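Local coordinates for protein putative acetyltransferase (Staphylococcus aureus subsp. aureus Mu50, PDB 3H4Q) that probably transfers an acetyl group to a still unidentified acceptor, as expected of a member of the GNAT acetyltransferase family, at residues Val85-Ala90 with Gly104-His109. Numbering follows the deposited sequence.
Sequences VDQDQA and GAFVIH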
loop_
_atom_site.group_PDB
_atom_site.type_symbol
_atom_site.label_atom_id
_atom_site.label_comp_id
_atom_site.label_asym_id
_atom_site.label_seq_id
_atom_site.Cartn_x
_atom_site.Cartn_y
_atom_site.Cartn_z
ATOM N N VAL A 85 -2.672 2.721 3.747
ATOM C CA VAL A 85 -2.718 4.058 3.157
ATOM C C VAL A 85 -3.166 5.082 4.195
ATOM O O VAL A 85 -4.042 4.803 5.026
ATOM C CB VAL A 85 -3.680 4.129 1.967
ATOM C CG1 VAL A 85 -5.082 3.685 2.377
ATOM C CG2 VAL A 85 -3.717 5.532 1.408
ATOM N N ASP A 86 -2.533 6.251 4.165
ATOM C CA ASP A 86 -2.829 7.350 5.077
ATOM C C ASP A 86 -2.171 8.622 4.522
ATOM O O ASP A 86 -1.763 8.644 3.357
ATOM C CB ASP A 86 -2.370 7.013 6.499
ATOM C CG ASP A 86 -0.886 6.761 6.591
ATOM O OD1 ASP A 86 -0.111 7.568 6.041
ATOM O OD2 ASP A 86 -0.496 5.771 7.250
ATOM N N GLN A 87 -2.081 9.668 5.339
ATOM C CA GLN A 87 -1.493 10.941 4.918
ATOM C C GLN A 87 -0.193 11.291 5.657
ATOM O O GLN A 87 0.290 12.435 5.572
ATOM C CB GLN A 87 -2.530 12.055 5.072
ATOM C CG GLN A 87 -3.716 11.918 4.128
ATOM C CD GLN A 87 -4.752 12.994 4.364
ATOM O OE1 GLN A 87 -5.295 13.094 5.454
ATOM N NE2 GLN A 87 -5.045 13.794 3.339
ATOM N N ASP A 88 0.374 10.308 6.355
ATOM C CA ASP A 88 1.654 10.471 7.029
ATOM C C ASP A 88 2.740 10.283 5.964
ATOM O O ASP A 88 2.798 9.245 5.322
ATOM C CB ASP A 88 1.825 9.425 8.126
ATOM C CG ASP A 88 0.753 9.514 9.210
ATOM O OD1 ASP A 88 0.250 10.631 9.465
ATOM O OD2 ASP A 88 0.424 8.465 9.821
ATOM N N GLN A 89 3.566 11.300 5.749
ATOM C CA GLN A 89 4.630 11.245 4.755
ATOM C C GLN A 89 5.988 11.021 5.432
ATOM O O GLN A 89 6.241 11.555 6.512
ATOM C CB GLN A 89 4.665 12.543 3.953
ATOM C CG GLN A 89 3.403 12.833 3.156
ATOM C CD GLN A 89 3.519 14.103 2.325
ATOM O OE1 GLN A 89 4.618 14.566 2.040
ATOM N NE2 GLN A 89 2.386 14.663 1.925
ATOM N N ALA A 90 6.853 10.241 4.784
ATOM C CA ALA A 90 8.178 9.920 5.309
ATOM C C ALA A 90 9.007 11.179 5.460
ATOM O O ALA A 90 8.991 12.031 4.571
ATOM C CB ALA A 90 8.898 8.935 4.377
ATOM N N GLY A 104 -1.518 17.704 2.159
ATOM C CA GLY A 104 -2.712 16.872 2.184
ATOM C C GLY A 104 -2.733 15.626 1.307
ATOM O O GLY A 104 -3.764 14.963 1.191
ATOM N N ALA A 105 -1.607 15.279 0.703
ATOM C CA ALA A 105 -1.548 14.109 -0.157
ATOM C C ALA A 105 -1.682 12.807 0.644
ATOM O O ALA A 105 -1.376 12.773 1.840
ATOM C CB ALA A 105 -0.246 14.108 -0.931
ATOM N N PHE A 106 -2.173 11.767 -0.031
ATOM C CA PHE A 106 -2.261 10.415 0.526
ATOM C C PHE A 106 -0.989 9.634 0.162
ATOM O O PHE A 106 -0.318 9.945 -0.826
ATOM C CB PHE A 106 -3.509 9.685 0.028
ATOM C CG PHE A 106 -4.754 10.099 0.734
ATOM C CD1 PHE A 106 -5.425 11.246 0.365
ATOM C CD2 PHE A 106 -5.240 9.367 1.790
ATOM C CE1 PHE A 106 -6.576 11.641 1.030
ATOM C CE2 PHE A 106 -6.388 9.768 2.453
ATOM C CZ PHE A 106 -7.051 10.892 2.067
ATOM N N VAL A 107 -0.669 8.628 0.976
ATOM C CA VAL A 107 0.546 7.849 0.814
ATOM C C VAL A 107 0.261 6.363 0.980
ATOM O O VAL A 107 -0.333 5.954 1.987
ATOM C CB VAL A 107 1.580 8.223 1.904
ATOM C CG1 VAL A 107 2.819 7.371 1.766
ATOM C CG2 VAL A 107 1.925 9.714 1.867
ATOM N N ILE A 108 0.683 5.562 0.003
ATOM C CA ILE A 108 0.563 4.109 0.089
ATOM C C ILE A 108 1.892 3.629 0.636
ATOM O O ILE A 108 2.924 3.748 -0.020
ATOM C CB ILE A 108 0.288 3.477 -1.270
ATOM C CG1 ILE A 108 -1.051 4.015 -1.787
ATOM C CG2 ILE A 108 0.295 1.927 -1.159
ATOM C CD1 ILE A 108 -1.460 3.511 -3.128
ATOM N N HIS A 109 1.863 3.100 1.850
ATOM C CA HIS A 109 3.075 2.684 2.525
ATOM C C HIS A 109 3.445 1.270 2.293
ATOM O O HIS A 109 4.613 0.947 2.333
ATOM C CB HIS A 109 2.926 2.871 4.028
ATOM C CG HIS A 109 2.719 4.289 4.429
ATOM N ND1 HIS A 109 3.731 5.217 4.371
ATOM C CD2 HIS A 109 1.626 4.944 4.882
ATOM C CE1 HIS A 109 3.276 6.384 4.780
ATOM N NE2 HIS A 109 2.001 6.248 5.095
#
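D86 and V107 form an antiparallel hydrogen-bonded pair where strand 78-86 ends beside the start of strand 106-112, two central neighbours in the mixed sheet of this GNAT fold. D86 N donates a hydrogen bond to V107 O at 3.1 Å, and V107 N donates one in turn to D86 O, with the C=O pointing almost straight at the donor. V85 and I108 make the adjoining non-hydrogen-bonded pair, their CA atoms 4.5 Å apart. Past D86 the first chain turns off into a loop, the ladder of strand bridges stops and the contact is carried mostly by side chains.

On the face of V85 and I108, covered by helix 120-134, V85 CG2 packs against CG1 of I108 and CD2 of F106. The Q87 side chain, extended beyond CG, lies across one face of the F106 ring: CG sits 3.8 Å from the ring centroid in a CH-pi contact, and the amide plane stacks at 23° to the ring. The same amide reaches the first residue of the other segment, where NE2 donates to G104 O at 2.8 Å from above the carbonyl plane. V85, D86, Q87 and F106 belong to a pocket that holds a polyethylene glycol fragment, probably from crystallisation.

On the face of D86 and V107, V107 CG2 meets Q89 CG at 3.7 Å, and V107 CG1 lies over one face of the H109 ring near its rim. With CG between backbone N and carbonyl carbon (chi1 60°), the D86 carboxylate is carried toward the chain that follows, where OD1 accepts D88 N in an Asx turn. From the opposite face of the carboxylate, on the syn side, H109 NE2 donates to D86 OD1 at 2.7 Å, with that oxygen lying in the imidazole plane.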